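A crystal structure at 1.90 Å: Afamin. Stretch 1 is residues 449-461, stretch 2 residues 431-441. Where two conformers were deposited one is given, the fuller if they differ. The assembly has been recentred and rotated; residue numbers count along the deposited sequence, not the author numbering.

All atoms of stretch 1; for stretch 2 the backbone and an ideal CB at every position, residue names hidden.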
ATOM      1  N   CYS A 449      -0.839 -15.759  -0.024  1.00 30.24           N
ATOM      2  CA  CYS A 449       0.080 -14.762  -0.571  1.00 30.79           C
ATOM      3  C   CYS A 449      -0.557 -13.951  -1.723  1.00 28.70           C
ATOM      4  O   CYS A 449      -0.576 -12.719  -1.698  1.00 27.54           O
ATOM      5  CB  CYS A 449       1.383 -15.460  -1.000  1.00 32.77           C
ATOM      6  SG  CYS A 449       2.681 -14.367  -1.626  1.00 34.61           S
ATOM      7  N   VAL A 450      -1.103 -14.661  -2.720  1.00 28.37           N
ATOM      8  CA  VAL A 450      -1.704 -14.036  -3.873  1.00 28.04           C
ATOM      9  C   VAL A 450      -2.916 -13.160  -3.469  1.00 27.39           C
ATOM     10  O   VAL A 450      -3.047 -12.014  -3.926  1.00 26.62           O
ATOM     11  CB  VAL A 450      -2.173 -15.089  -4.898  1.00 28.98           C
ATOM     12  CG1 VAL A 450      -3.016 -14.465  -6.007  1.00 29.05           C
ATOM     13  CG2 VAL A 450      -0.977 -15.813  -5.508  1.00 29.72           C
ATOM     14  N   ASP A 451      -3.804 -13.689  -2.644  1.00 26.93           N
ATOM     15  CA  ASP A 451      -5.031 -12.950  -2.353  1.00 27.20           C
ATOM     16  C   ASP A 451      -4.693 -11.724  -1.491  1.00 26.85           C
ATOM     17  O   ASP A 451      -5.276 -10.671  -1.696  1.00 27.02           O
ATOM     18  CB  ASP A 451      -6.080 -13.874  -1.741  1.00 28.10           C
ATOM     19  CG  ASP A 451      -7.494 -13.271  -1.718  1.00 29.67           C
ATOM     20  OD1 ASP A 451      -7.977 -12.693  -2.712  1.00 33.65           O
ATOM     21  OD2 ASP A 451      -8.163 -13.346  -0.678  1.00 29.10           O
ATOM     22  N   ASN A 452      -3.722 -11.850  -0.583  1.00 26.08           N
ATOM     23  CA  ASN A 452      -3.256 -10.736   0.240  1.00 26.13           C
ATOM     24  C   ASN A 452      -2.669  -9.607  -0.636  1.00 26.26           C
ATOM     25  O   ASN A 452      -2.999  -8.424  -0.458  1.00 26.04           O
ATOM     26  CB  ASN A 452      -2.197 -11.195   1.249  1.00 26.36           C
ATOM     27  CG  ASN A 452      -2.794 -11.825   2.533  1.00 26.17           C
ATOM     28  OD1 ASN A 452      -3.950 -11.615   2.892  1.00 25.74           O
ATOM     29  ND2 ASN A 452      -1.962 -12.594   3.238  1.00 26.18           N
ATOM     30  N   LEU A 453      -1.767  -9.969  -1.539  1.00 26.32           N
ATOM     31  CA  LEU A 453      -1.118  -8.973  -2.382  1.00 27.10           C
ATOM     32  C   LEU A 453      -2.024  -8.407  -3.450  1.00 26.49           C
ATOM     33  O   LEU A 453      -1.953  -7.219  -3.715  1.00 26.54           O
ATOM     34  CB  LEU A 453       0.152  -9.506  -3.015  1.00 27.87           C
ATOM     35  CG  LEU A 453       1.339  -9.741  -2.083  1.00 30.00           C
ATOM     36  CD1 LEU A 453       2.512 -10.224  -2.918  1.00 30.01           C
ATOM     37  CD2 LEU A 453       1.746  -8.495  -1.337  1.00 31.70           C
ATOM     38  N   ALA A 454      -2.869  -9.236  -4.058  1.00 26.07           N
ATOM     39  CA  ALA A 454      -3.867  -8.737  -5.014  1.00 26.02           C
ATOM     40  C   ALA A 454      -4.851  -7.737  -4.433  1.00 26.49           C
ATOM     41  O   ALA A 454      -5.219  -6.750  -5.102  1.00 25.68           O
ATOM     42  CB  ALA A 454      -4.655  -9.893  -5.638  1.00 26.32           C
ATOM     43  N   ASP A 455      -5.251  -7.955  -3.183  1.00 26.90           N
ATOM     44  CA  ASP A 455      -6.190  -7.067  -2.532  1.00 27.75           C
ATOM     45  C   ASP A 455      -5.657  -5.637  -2.341  1.00 27.54           C
ATOM     46  O   ASP A 455      -6.404  -4.643  -2.426  1.00 26.48           O
ATOM     47  CB  ASP A 455      -6.596  -7.640  -1.170  1.00 29.98           C
ATOM     48  CG  ASP A 455      -8.005  -7.222  -0.767  1.00 33.94           C
ATOM     49  OD1 ASP A 455      -8.989  -7.715  -1.408  1.00 35.46           O
ATOM     50  OD2 ASP A 455      -8.121  -6.409   0.188  1.00 36.69           O
ATOM     51  N   LEU A 456      -4.354  -5.533  -2.164  1.00 28.53           N
ATOM     52  CA  LEU A 456      -3.731  -4.236  -2.057  1.00 30.25           C
ATOM     53  C   LEU A 456      -3.859  -3.359  -3.287  1.00 29.69           C
ATOM     54  O   LEU A 456      -3.762  -2.155  -3.182  1.00 31.23           O
ATOM     55  CB  LEU A 456      -2.248  -4.358  -1.737  1.00 32.10           C
ATOM     56  CG  LEU A 456      -1.855  -5.175  -0.497  1.00 34.10           C
ATOM     57  CD1 LEU A 456      -0.325  -5.205  -0.374  1.00 36.36           C
ATOM     58  CD2 LEU A 456      -2.578  -4.702   0.739  1.00 35.90           C
ATOM     59  N   VAL A 457      -3.984  -3.940  -4.440  1.00 30.14           N
ATOM     60  CA  VAL A 457      -4.161  -3.143  -5.659  1.00 33.69           C
ATOM     61  C   VAL A 457      -5.422  -2.270  -5.535  1.00 37.19           C
ATOM     62  O   VAL A 457      -5.367  -1.057  -5.753  1.00 33.86           O
ATOM     63  CB  VAL A 457      -4.279  -4.060  -6.896  1.00 36.63           C
ATOM     64  CG1 VAL A 457      -4.540  -3.255  -8.162  1.00 39.48           C
ATOM     65  CG2 VAL A 457      -2.979  -4.845  -7.054  1.00 36.98           C
ATOM     66  N   PHE A 458      -6.548  -2.881  -5.152  1.00 38.78           N
ATOM     67  CA  PHE A 458      -7.833  -2.143  -5.134  1.00 41.22           C
ATOM     68  C   PHE A 458      -7.853  -1.151  -3.984  1.00 45.22           C
ATOM     69  O   PHE A 458      -8.537  -0.109  -4.059  1.00 47.53           O
ATOM     70  CB  PHE A 458      -9.047  -3.101  -5.277  1.00 38.95           C
ATOM     71  CG  PHE A 458      -8.941  -3.939  -6.540  1.00 40.41           C
ATOM     72  CD1 PHE A 458      -9.060  -3.333  -7.812  1.00 42.13           C
ATOM     73  CD2 PHE A 458      -8.588  -5.281  -6.487  1.00 43.71           C
ATOM     74  CE1 PHE A 458      -8.901  -4.068  -9.004  1.00 43.45           C
ATOM     75  CE2 PHE A 458      -8.425  -6.029  -7.661  1.00 43.57           C
ATOM     76  CZ  PHE A 458      -8.579  -5.428  -8.919  1.00 44.94           C
ATOM     77  N   GLY A 459      -7.009  -1.384  -2.990  1.00 41.46           N
ATOM     78  CA  GLY A 459      -6.741  -0.356  -1.975  1.00 44.82           C
ATOM     79  C   GLY A 459      -6.067   0.896  -2.484  1.00 49.06           C
ATOM     80  O   GLY A 459      -6.405   1.997  -2.071  1.00 60.80           O
ATOM     81  N   GLU A 460      -5.107   0.721  -3.387  1.00 48.99           N
ATOM     82  CA  GLU A 460      -4.455   1.841  -4.096  1.00 45.95           C
ATOM     83  C   GLU A 460      -5.467   2.607  -4.977  1.00 40.08           C
ATOM     84  O   GLU A 460      -5.498   3.838  -5.004  1.00 40.44           O
ATOM     85  CB  GLU A 460      -3.361   1.293  -5.003  1.00 52.02           C
ATOM     86  CG  GLU A 460      -2.224   2.251  -5.253  1.00 63.73           C
ATOM     87  CD  GLU A 460      -1.037   2.045  -4.326  1.00 62.61           C
ATOM     88  OE1 GLU A 460      -0.864   0.948  -3.738  1.00 59.18           O
ATOM     89  OE2 GLU A 460      -0.266   3.007  -4.215  1.00 58.85           O
ATOM     90  N   LEU A 461      -6.259   1.844  -5.724  1.00 33.69           N
ATOM     91  CA  LEU A 461      -7.264   2.365  -6.624  1.00 32.68           C
ATOM     92  C   LEU A 461      -8.355   3.205  -5.950  1.00 30.42           C
ATOM     93  O   LEU A 461      -8.787   4.207  -6.463  1.00 28.66           O
ATOM     94  CB  LEU A 461      -7.967   1.175  -7.317  1.00 35.14           C
ATOM     95  CG  LEU A 461      -9.041   1.393  -8.387  1.00 39.47           C
ATOM     96  CD1 LEU A 461      -8.548   2.333  -9.433  1.00 41.95           C
ATOM     97  CD2 LEU A 461      -9.351   0.065  -9.065  1.00 48.31           C
ATOM     98  N   UNK A 431       1.122  -3.336 -13.059  0.52 28.88           N
ATOM     99  CA  UNK A 431       2.387  -3.874 -12.530  0.52 30.58           C
ATOM    100  C   UNK A 431       2.191  -4.406 -11.128  0.52 30.23           C
ATOM    101  O   UNK A 431       2.604  -5.524 -10.836  0.52 30.95           O
ATOM    102  CB  UNK A 431       3.481  -2.804 -12.534  0.52 30.58           C
ATOM    103  N   UNK A 432       1.532  -3.630 -10.278  1.00 30.34           N
ATOM    104  CA  UNK A 432       1.207  -4.095  -8.945  1.00 31.80           C
ATOM    105  C   UNK A 432       0.360  -5.372  -8.957  1.00 30.92           C
ATOM    106  O   UNK A 432       0.618  -6.295  -8.181  1.00 30.11           O
ATOM    107  CB  UNK A 432       0.473  -2.991  -8.181  1.00 31.80           C
ATOM    108  N   UNK A 433      -0.621  -5.473  -9.843  1.00 29.90           N
ATOM    109  CA  UNK A 433      -1.405  -6.710  -9.898  1.00 30.32           C
ATOM    110  C   UNK A 433      -0.522  -7.930 -10.247  1.00 30.20           C
ATOM    111  O   UNK A 433      -0.614  -8.956  -9.589  1.00 29.37           O
ATOM    112  CB  UNK A 433      -2.530  -6.567 -10.925  1.00 30.32           C
ATOM    113  N   UNK A 434       0.366  -7.793 -11.235  1.00 29.65           N
ATOM    114  CA  UNK A 434       1.119  -8.932 -11.709  1.00 30.57           C
ATOM    115  C   UNK A 434       2.133  -9.410 -10.668  1.00 30.89           C
ATOM    116  O   UNK A 434       2.425 -10.586 -10.607  1.00 30.35           O
ATOM    117  CB  UNK A 434       1.829  -8.580 -13.018  1.00 30.57           C
ATOM    118  N   UNK A 435       2.609  -8.485  -9.853  1.00 32.48           N
ATOM    119  CA  UNK A 435       3.558  -8.761  -8.759  1.00 34.98           C
ATOM    120  C   UNK A 435       3.044  -9.719  -7.701  1.00 33.59           C
ATOM    121  O   UNK A 435       3.816 -10.488  -7.142  1.00 36.65           O
ATOM    122  CB  UNK A 435       3.946  -7.448  -8.077  1.00 34.98           C
ATOM    123  N   UNK A 436       1.743  -9.711  -7.452  1.00 31.55           N
ATOM    124  CA  UNK A 436       1.128 -10.730  -6.640  1.00 31.48           C
ATOM    125  C   UNK A 436       1.455 -12.128  -7.170  1.00 32.35           C
ATOM    126  O   UNK A 436       1.733 -13.049  -6.379  1.00 33.09           O
ATOM    127  CB  UNK A 436      -0.386 -10.516  -6.587  1.00 31.48           C
ATOM    128  N   UNK A 437       1.411 -12.300  -8.479  1.00 30.96           N
ATOM    129  CA  UNK A 437       1.660 -13.627  -9.089  1.00 33.57           C
ATOM    130  C   UNK A 437       3.103 -14.023  -9.202  1.00 33.52           C
ATOM    131  O   UNK A 437       3.442 -15.188  -8.920  1.00 34.71           O
ATOM    132  CB  UNK A 437       1.049 -13.672 -10.491  1.00 33.57           C
ATOM    133  N   UNK A 438       3.967 -13.064  -9.530  1.00 34.14           N
ATOM    134  CA  UNK A 438       5.418 -13.312  -9.588  1.00 34.68           C
ATOM    135  C   UNK A 438       6.030 -13.577  -8.219  1.00 35.35           C
ATOM    136  O   UNK A 438       6.971 -14.335  -8.093  1.00 36.35           O
ATOM    137  CB  UNK A 438       6.126 -12.118 -10.232  1.00 34.68           C
ATOM    138  N   UNK A 439       5.523 -12.928  -7.199  1.00 33.86           N
ATOM    139  CA  UNK A 439       5.963 -13.152  -5.854  1.00 35.79           C
ATOM    140  C   UNK A 439       5.477 -14.497  -5.259  1.00 38.74           C
ATOM    141  O   UNK A 439       6.227 -15.108  -4.509  1.00 40.37           O
ATOM    142  CB  UNK A 439       5.487 -11.989  -4.981  1.00 35.79           C
ATOM    143  N   UNK A 440       4.250 -14.929  -5.581  1.00 35.42           N
ATOM    144  CA  UNK A 440       3.549 -15.954  -4.804  1.00 35.13           C
ATOM    145  C   UNK A 440       3.260 -17.257  -5.496  1.00 34.60           C
ATOM    146  O   UNK A 440       2.991 -18.251  -4.812  1.00 33.73           O
ATOM    147  CB  UNK A 440       2.217 -15.381  -4.316  1.00 35.13           C
ATOM    148  N   UNK A 441       3.169 -17.257  -6.829  1.00 34.52           N
ATOM    149  CA  UNK A 441       2.652 -18.442  -7.517  1.00 36.91           C
ATOM    150  C   UNK A 441       3.663 -19.574  -7.275  1.00 39.10           C
ATOM    151  O   UNK A 441       4.853 -19.331  -7.200  1.00 39.62           O
ATOM    152  CB  UNK A 441       2.442 -18.182  -9.010  1.00 36.91           C
TER

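The two helices run antiparallel, at 170° with axes 8.2 Å apart at closest approach, so position 440 lies beside C449 and position 432 beside the far end of stretch 1. Position 431 has nothing of stretch 1 within reach of its ideal CB, and many side chains would do; it is E431.

At 432 the CA-to-CB bond points toward stretch 1, with the ideal CB 4.1 Å from V457 CG2 and the carboxylate of E460 farther along. A long side chain, apolar near its base and basic or hydrogen-bonding at its tip, would suit. The residue is K432: its extended chain carries NZ to 3.2 Å from E460 OE2, forming a salt bridge.

Position 433 points sideways, its ideal CB 4.3 Å from V457 CG2, with A454 and the ring of F458 farther off, a setting for a flexible apolar chain, methionine or leucine. M433 fills it by bending back, placing CE 3.4 Å from F458 CZ and 4.0 Å from V457 CG1, while SD lies 4.1 Å from A454 CB.

Position 434 points away and is unconstrained by stretch 1; it is V434. Position 435 is directed sideways with no atom of stretch 1 within 5.5 Å of its ideal CB, so polar or apolar chains would serve. T435 turns its hydroxyl to its own helix, OG1 donating to E431 O at 2.9 Å.

The backbones come closest at 436, whose CA is 5.1 Å from L453 CA. The ideal CB already lies 3.8 Å from both L453 CB and A454 N, favouring a small residue: glycine, alanine or perhaps serine. A436 provides just a methyl group, packed against L453 and A454.

The CB of 437 points away, so only a long side chain could return to stretch 1. F437 does so, its CE1 reaching 3.6 Å from V450 CG1. Position 438 is out of reach and permissive; in T438, OG1 donates to T435 O at 3.2 Å.

Position 439 points toward L453 CD1, 4.0 Å from the ideal CB, and could accept a small or medium side chain. T439 sets CG2 3.9 Å from L453 CD1, while OG1 donates to T435 O at 2.7 Å.

At 440 the ideal CB is 2.9 Å from C449 SG, too close for an unbonded neighbour and a strong sign of cysteine. C440 closes the disulfide, SG to C449 SG at 2.0 Å with chi3 of -63°; its CB also packs 3.4 Å from V450 CG2.

Position 441 leaves helical geometry with psi 138° and points sideways. It is C441, covalently bonded elsewhere in the structure.

Stretch 2 (431-441) EKMVTAFTTCC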
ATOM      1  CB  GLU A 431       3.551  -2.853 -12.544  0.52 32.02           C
ATOM      2  CG  GLU A 431       4.555  -3.063 -13.679  0.52 34.26           C
ATOM      3  CD  GLU A 431       5.395  -4.350 -13.570  0.52 35.05           C
ATOM      4  OE1 GLU A 431       5.620  -5.003 -14.599  0.52 36.29           O
ATOM      5  OE2 GLU A 431       5.850  -4.713 -12.472  0.52 36.93           O
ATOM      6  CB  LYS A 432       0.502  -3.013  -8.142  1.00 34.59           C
ATOM      7  CG  LYS A 432       1.455  -1.906  -7.758  1.00 43.57           C
ATOM      8  CD  LYS A 432       0.774  -0.670  -7.166  1.00 48.88           C
ATOM      9  CE  LYS A 432       1.755   0.517  -7.123  1.00 54.91           C
ATOM     10  NZ  LYS A 432       1.102   1.836  -6.841  1.00 57.74           N
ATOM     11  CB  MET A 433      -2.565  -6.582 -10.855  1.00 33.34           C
ATOM     12  CG  MET A 433      -3.471  -7.787 -10.925  1.00 37.99           C
ATOM     13  SD  MET A 433      -4.297  -8.130  -9.349  1.00 47.12           S
ATOM     14  CE  MET A 433      -5.624  -6.947  -9.418  1.00 50.03           C
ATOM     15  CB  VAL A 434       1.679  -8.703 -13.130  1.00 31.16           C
ATOM     16  CG1 VAL A 434       2.941  -7.885 -13.137  1.00 31.78           C
ATOM     17  CG2 VAL A 434       1.883 -10.032 -13.803  1.00 33.46           C
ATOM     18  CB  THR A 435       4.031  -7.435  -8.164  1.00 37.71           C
ATOM     19  OG1 THR A 435       4.712  -6.754  -9.212  1.00 40.34           O
ATOM     20  CG2 THR A 435       4.990  -7.634  -7.009  1.00 38.36           C
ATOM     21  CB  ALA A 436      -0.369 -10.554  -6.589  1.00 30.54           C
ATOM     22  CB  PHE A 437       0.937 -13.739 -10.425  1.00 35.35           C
ATOM     23  CG  PHE A 437      -0.507 -13.522 -10.266  1.00 36.12           C
ATOM     24  CD1 PHE A 437      -1.295 -14.526  -9.799  1.00 37.30           C
ATOM     25  CD2 PHE A 437      -1.052 -12.270 -10.439  1.00 37.34           C
ATOM     26  CE1 PHE A 437      -2.632 -14.314  -9.564  1.00 37.54           C
ATOM     27  CE2 PHE A 437      -2.389 -12.053 -10.198  1.00 38.14           C
ATOM     28  CZ  PHE A 437      -3.175 -13.079  -9.743  1.00 36.66           C
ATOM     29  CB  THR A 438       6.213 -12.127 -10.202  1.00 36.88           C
ATOM     30  OG1 THR A 438       6.066 -10.973  -9.372  1.00 38.60           O
ATOM     31  CG2 THR A 438       5.755 -11.788 -11.616  1.00 39.25           C
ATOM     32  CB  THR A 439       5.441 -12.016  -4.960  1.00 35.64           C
ATOM     33  OG1 THR A 439       5.955 -10.775  -5.458  1.00 36.74           O
ATOM     34  CG2 THR A 439       5.826 -12.201  -3.512  1.00 36.04           C
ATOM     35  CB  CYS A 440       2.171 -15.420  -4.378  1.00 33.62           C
ATOM     36  SG  CYS A 440       2.160 -13.857  -3.474  1.00 33.96           S
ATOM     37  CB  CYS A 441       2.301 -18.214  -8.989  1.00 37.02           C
ATOM     38  SG  CYS A 441       0.778 -17.248  -9.307  1.00 39.50           S
TER
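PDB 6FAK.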